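Local coordinates for protein probable enoyl-CoA hydratase/isomerase (Pseudomonas aeruginosa, PDB 7BOR) that binds coenzyme A and, as a member of the crotonase family, probably acts as an enoyl-CoA hydratase or isomerase, at residues D65-R77 with F229-S243. Numbering follows the deposited sequence.
Sequences DILDFLEQPPSLR and FSTRLRSPEAIEALS. With COA (coenzyme A), chain C.
Leu-233 lays CD2 over one face of the Phe-69 ring, 3.9 Å from its centroid, a CH-pi contact, while CD1 of the same leucine touches Pro-74 CD. With Leu-242 and Phe-229 this is the tightly packed part. Phe-229 has CG anti to its backbone N (chi1 -163°), which presents the ring edge to Phe-69, whose CZ lies near the Phe-229 plane, 3.5 Å from CE2. With the planes 61° apart the pair is oblique, neither stacked nor edge-to-face. Leu-76 follows on, its CD1 3.7 Å from Phe-229 CD2, and the coenzyme A sulfur S1P sits at the edge of the Phe-69 ring.

In this crotonase fold, helix 66-71 of the coenzyme A site packs on the C-terminal end of helix 200-233 and on helix 236-245, running roughly antiparallel to the latter, at 144°. Leu-242 fits between Ile-66, Phe-69 and Leu-70: its CD2 meets Ile-66 CG2 at 3.7 Å, its CD1 faces Phe-69 CB, and its CB lies against Leu-70 CD2.

Toward the outside the fit slackens. Leu-70 CD2 lies 3.9 Å from Ile-239 O and CD1 beside Ser-243, but Leu-70 CD2 and Ile-239 CG2 are 4.4 Å apart. Pro-73 rests on Leu-233 and the aliphatic start of Arg-234.

No hydrogen bond joins the segments; apolar contact holds them. Asp-65 is the N-cap, its OD1 accepting from Asp-68 N. Ile-66, whose backbone N-H holds adenine N1A (3.0 Å, nearly straight), also packs CG2 on Leu-242: a direct apolar link between cofactor site and C-terminal helix, consistent with a regulatory role for the C-terminal region.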
# COMPACT_ATOMS: atom_id res chain seq x y z
N ASP A 65 -3.32 -11.89 1.89
CA ASP A 65 -4.10 -13.08 2.20
C ASP A 65 -3.30 -13.99 3.13
O ASP A 65 -2.19 -14.41 2.78
CB ASP A 65 -4.44 -13.81 0.91
CG ASP A 65 -5.50 -14.84 1.11
OD1 ASP A 65 -5.26 -15.76 1.92
OD2 ASP A 65 -6.59 -14.73 0.50
N ILE A 66 -3.84 -14.28 4.31
CA ILE A 66 -3.07 -15.01 5.32
C ILE A 66 -2.95 -16.50 4.96
O ILE A 66 -1.93 -17.14 5.26
CB ILE A 66 -3.72 -14.81 6.70
CG1 ILE A 66 -3.51 -13.35 7.14
CG2 ILE A 66 -3.17 -15.78 7.72
CD1 ILE A 66 -3.88 -13.06 8.55
N LEU A 67 -4.00 -17.08 4.38
CA LEU A 67 -3.91 -18.44 3.83
C LEU A 67 -2.74 -18.57 2.87
O LEU A 67 -1.99 -19.55 2.92
CB LEU A 67 -5.20 -18.80 3.09
CG LEU A 67 -6.36 -19.28 3.95
CD1 LEU A 67 -7.38 -19.96 3.06
CD2 LEU A 67 -5.87 -20.24 5.00
N ASP A 68 -2.59 -17.59 1.97
CA ASP A 68 -1.43 -17.60 1.09
C ASP A 68 -0.15 -17.62 1.91
O ASP A 68 0.79 -18.35 1.57
CB ASP A 68 -1.47 -16.39 0.16
CG ASP A 68 -2.44 -16.56 -0.98
OD1 ASP A 68 -3.56 -17.12 -0.76
OD2 ASP A 68 -2.10 -16.10 -2.09
N PHE A 69 -0.11 -16.85 2.99
CA PHE A 69 1.08 -16.80 3.83
C PHE A 69 1.37 -18.15 4.47
O PHE A 69 2.53 -18.54 4.61
CB PHE A 69 0.92 -15.74 4.93
CG PHE A 69 1.49 -14.41 4.58
CD1 PHE A 69 2.20 -14.23 3.39
CD2 PHE A 69 1.34 -13.33 5.43
CE1 PHE A 69 2.75 -13.01 3.05
CE2 PHE A 69 1.86 -12.10 5.09
CZ PHE A 69 2.58 -11.94 3.91
N LEU A 70 0.32 -18.85 4.87
CA LEU A 70 0.45 -20.11 5.59
C LEU A 70 0.75 -21.26 4.65
O LEU A 70 1.60 -22.10 4.96
CB LEU A 70 -0.84 -20.38 6.36
CG LEU A 70 -0.97 -19.60 7.67
CD1 LEU A 70 -2.41 -19.62 8.19
CD2 LEU A 70 0.01 -20.13 8.74
N GLU A 71 0.08 -21.33 3.49
CA GLU A 71 0.20 -22.48 2.60
C GLU A 71 1.46 -22.41 1.76
O GLU A 71 2.04 -23.46 1.43
CB GLU A 71 -0.99 -22.58 1.65
CG GLU A 71 -2.25 -23.09 2.29
CD GLU A 71 -3.41 -23.12 1.31
OE1 GLU A 71 -3.19 -22.79 0.11
OE2 GLU A 71 -4.52 -23.49 1.74
N GLN A 72 1.90 -21.21 1.41
CA GLN A 72 3.00 -21.03 0.46
C GLN A 72 3.75 -19.78 0.85
O GLN A 72 3.61 -18.71 0.21
CB GLN A 72 2.48 -20.98 -0.98
CG GLN A 72 3.47 -20.62 -2.07
CD GLN A 72 2.86 -20.77 -3.47
OE1 GLN A 72 1.87 -21.50 -3.65
NE2 GLN A 72 3.43 -20.09 -4.46
N PRO A 73 4.58 -19.82 1.89
CA PRO A 73 5.33 -18.63 2.33
C PRO A 73 6.21 -18.09 1.21
O PRO A 73 7.19 -18.74 0.81
CB PRO A 73 6.18 -19.14 3.51
CG PRO A 73 5.54 -20.43 3.93
CD PRO A 73 4.93 -21.02 2.69
N PRO A 74 5.91 -16.89 0.73
CA PRO A 74 6.72 -16.31 -0.35
C PRO A 74 8.05 -15.79 0.17
O PRO A 74 8.14 -15.26 1.28
CB PRO A 74 5.83 -15.16 -0.87
CG PRO A 74 5.14 -14.66 0.36
CD PRO A 74 4.95 -15.90 1.27
N SER A 75 9.10 -16.00 -0.64
CA SER A 75 10.28 -15.14 -0.62
C SER A 75 9.87 -13.77 -1.14
O SER A 75 9.45 -13.65 -2.30
CB SER A 75 11.39 -15.71 -1.49
OG SER A 75 12.33 -14.69 -1.87
N LEU A 76 9.98 -12.73 -0.30
CA LEU A 76 9.42 -11.45 -0.70
C LEU A 76 10.04 -10.96 -2.00
O LEU A 76 9.31 -10.55 -2.90
CB LEU A 76 9.59 -10.42 0.42
CG LEU A 76 8.26 -10.15 1.13
CD1 LEU A 76 7.71 -11.47 1.68
CD2 LEU A 76 8.40 -9.13 2.24
N ARG A 77 11.37 -11.05 -2.15
CA ARG A 77 12.00 -10.59 -3.39
C ARG A 77 11.28 -11.17 -4.61
O ARG A 77 10.67 -10.45 -5.41
CB ARG A 77 13.47 -11.00 -3.45
CG ARG A 77 14.33 -10.77 -2.22
CD ARG A 77 15.68 -11.47 -2.41
NE ARG A 77 16.60 -11.18 -1.31
CZ ARG A 77 17.49 -10.19 -1.31
NH1 ARG A 77 17.57 -9.39 -2.38
NH2 ARG A 77 18.27 -9.99 -0.26
N PHE A 229 11.49 -11.16 7.00
CA PHE A 229 10.05 -11.46 6.93
C PHE A 229 9.82 -12.86 6.39
O PHE A 229 8.97 -13.62 6.90
CB PHE A 229 9.37 -10.45 6.00
CG PHE A 229 7.87 -10.37 6.13
CD1 PHE A 229 7.27 -9.44 6.99
CD2 PHE A 229 7.05 -11.13 5.31
CE1 PHE A 229 5.90 -9.33 7.06
CE2 PHE A 229 5.67 -11.02 5.38
CZ PHE A 229 5.11 -10.14 6.25
N SER A 230 10.49 -13.18 5.29
CA SER A 230 10.41 -14.51 4.72
C SER A 230 10.83 -15.56 5.73
O SER A 230 10.16 -16.58 5.91
CB SER A 230 11.29 -14.54 3.46
OG SER A 230 11.24 -15.84 2.89
N THR A 231 11.93 -15.33 6.44
CA THR A 231 12.35 -16.32 7.41
C THR A 231 11.28 -16.50 8.48
O THR A 231 10.93 -17.63 8.85
CB THR A 231 13.68 -15.92 8.03
OG1 THR A 231 14.69 -15.93 7.02
CG2 THR A 231 14.08 -16.90 9.16
N ARG A 232 10.72 -15.38 8.97
CA ARG A 232 9.76 -15.45 10.08
C ARG A 232 8.49 -16.12 9.64
O ARG A 232 7.81 -16.75 10.47
CB ARG A 232 9.47 -14.07 10.65
CG ARG A 232 10.68 -13.47 11.36
CD ARG A 232 10.30 -12.27 12.20
NE ARG A 232 9.47 -12.76 13.29
CZ ARG A 232 9.94 -13.06 14.48
NH1 ARG A 232 11.21 -12.82 14.76
NH2 ARG A 232 9.13 -13.54 15.41
N LEU A 233 8.13 -16.00 8.37
CA LEU A 233 6.89 -16.65 7.95
C LEU A 233 6.97 -18.18 8.07
O LEU A 233 5.93 -18.89 8.25
CB LEU A 233 6.57 -16.32 6.51
CG LEU A 233 5.82 -15.00 6.21
CD1 LEU A 233 5.95 -14.66 4.72
CD2 LEU A 233 4.38 -15.07 6.64
N ARG A 234 8.19 -18.69 7.96
CA ARG A 234 8.43 -20.12 7.99
C ARG A 234 8.74 -20.62 9.39
O ARG A 234 8.97 -21.84 9.59
CB ARG A 234 9.60 -20.51 7.10
CG ARG A 234 9.65 -19.87 5.75
CD ARG A 234 11.02 -20.06 5.10
NE ARG A 234 11.15 -21.40 4.50
CZ ARG A 234 10.74 -21.71 3.26
NH1 ARG A 234 10.16 -20.77 2.49
NH2 ARG A 234 10.89 -22.95 2.79
N SER A 235 8.80 -19.66 10.42
CA SER A 235 9.05 -20.05 11.77
C SER A 235 7.74 -20.29 12.56
O SER A 235 6.64 -19.72 12.26
CB SER A 235 9.85 -18.93 12.45
OG SER A 235 8.96 -17.98 13.06
N PRO A 236 7.90 -21.07 13.64
CA PRO A 236 6.70 -21.41 14.45
C PRO A 236 5.93 -20.22 15.02
O PRO A 236 4.64 -20.28 15.14
CB PRO A 236 7.26 -22.32 15.55
CG PRO A 236 8.54 -22.87 14.97
CD PRO A 236 9.14 -21.80 14.09
N GLU A 237 6.69 -19.22 15.51
CA GLU A 237 6.04 -18.06 16.14
C GLU A 237 4.93 -17.48 15.25
O GLU A 237 3.76 -17.26 15.67
CB GLU A 237 7.08 -17.00 16.50
CG GLU A 237 7.43 -16.92 17.93
CD GLU A 237 8.52 -15.92 18.14
OE1 GLU A 237 9.02 -15.32 17.11
OE2 GLU A 237 8.94 -15.69 19.34
N ALA A 238 5.32 -17.10 14.05
CA ALA A 238 4.38 -16.59 13.08
C ALA A 238 3.38 -17.65 12.61
O ALA A 238 2.19 -17.37 12.53
CB ALA A 238 5.10 -16.00 11.88
N ILE A 239 3.82 -18.86 12.28
CA ILE A 239 2.84 -19.86 11.88
C ILE A 239 1.73 -19.97 12.93
O ILE A 239 0.54 -20.02 12.60
CB ILE A 239 3.53 -21.21 11.60
CG1 ILE A 239 4.28 -21.12 10.27
CG2 ILE A 239 2.53 -22.34 11.61
CD1 ILE A 239 5.38 -22.25 10.04
N GLU A 240 2.10 -19.95 14.21
CA GLU A 240 1.11 -20.06 15.28
C GLU A 240 0.17 -18.85 15.30
O GLU A 240 -1.05 -19.00 15.32
CB GLU A 240 1.78 -20.23 16.66
CG GLU A 240 0.78 -20.33 17.84
CD GLU A 240 1.39 -19.95 19.21
OE1 GLU A 240 2.55 -19.47 19.23
OE2 GLU A 240 0.70 -20.12 20.26
N ALA A 241 0.74 -17.63 15.33
CA ALA A 241 -0.09 -16.42 15.34
C ALA A 241 -0.97 -16.31 14.10
O ALA A 241 -2.10 -15.80 14.18
CB ALA A 241 0.80 -15.17 15.46
N LEU A 242 -0.48 -16.76 12.95
CA LEU A 242 -1.20 -16.62 11.70
C LEU A 242 -2.41 -17.55 11.64
O LEU A 242 -3.51 -17.13 11.26
CB LEU A 242 -0.25 -16.91 10.52
CG LEU A 242 0.64 -15.78 10.02
CD1 LEU A 242 1.54 -16.26 8.84
CD2 LEU A 242 -0.24 -14.60 9.65
N SER A 243 -2.21 -18.83 11.98
CA SER A 243 -3.31 -19.77 11.96
C SER A 243 -4.23 -19.53 13.13
O SER A 243 -5.37 -20.00 13.10
CB SER A 243 -2.80 -21.22 11.96
OG SER A 243 -1.91 -21.44 13.02
N1A COA C . -6.51 -13.05 4.91
C2A COA C . -7.37 -14.08 4.71
N3A COA C . -8.71 -13.95 5.00
C4A COA C . -9.12 -12.76 5.46
C5A COA C . -8.28 -11.72 5.66
C6A COA C . -6.93 -11.88 5.38
N6A COA C . -5.88 -10.86 5.51
N7A COA C . -8.98 -10.66 6.14
C8A COA C . -10.28 -11.02 6.25
N9A COA C . -10.30 -12.29 5.85
C1B COA C . -11.61 -12.98 5.80
C2B COA C . -12.08 -13.61 7.21
O2B COA C . -11.27 -14.83 7.46
C3B COA C . -13.34 -13.81 6.95
O3B COA C . -13.52 -15.00 6.08
P3B COA C . -14.92 -15.82 6.00
O7A COA C . -16.11 -14.88 5.99
O8A COA C . -14.96 -16.73 7.20
O9A COA C . -14.91 -16.58 4.71
C4B COA C . -13.83 -12.61 6.09
O4B COA C . -12.55 -12.17 5.35
C5B COA C . -14.35 -11.53 6.83
O5B COA C . -13.29 -11.05 7.59
P1A COA C . -13.55 -10.65 9.15
O1A COA C . -12.26 -10.60 9.94
O2A COA C . -14.52 -11.56 9.86
O3A COA C . -14.26 -9.16 9.05
P2A COA C . -13.99 -8.11 10.30
O4A COA C . -14.89 -6.90 10.07
O5A COA C . -14.28 -8.90 11.54
O6A COA C . -12.39 -7.69 10.40
CBP COA C . -10.28 -6.82 9.67
CCP COA C . -11.83 -6.80 9.42
CDP COA C . -9.54 -6.26 8.40
CEP COA C . -9.91 -5.96 10.90
CAP COA C . -9.98 -8.33 9.95
OAP COA C . -10.48 -9.06 8.88
C9P COA C . -8.48 -8.64 10.05
O9P COA C . -7.83 -8.34 11.01
N8P COA C . -7.91 -9.36 8.89
C7P COA C . -6.49 -9.72 8.83
C6P COA C . -5.59 -8.45 8.89
C5P COA C . -4.12 -8.97 8.79
O5P COA C . -3.57 -9.50 9.69
N4P COA C . -3.44 -8.78 7.52
C3P COA C . -2.10 -9.29 7.36
C2P COA C . -1.09 -8.37 8.00
S1P COA C . 0.49 -9.17 7.65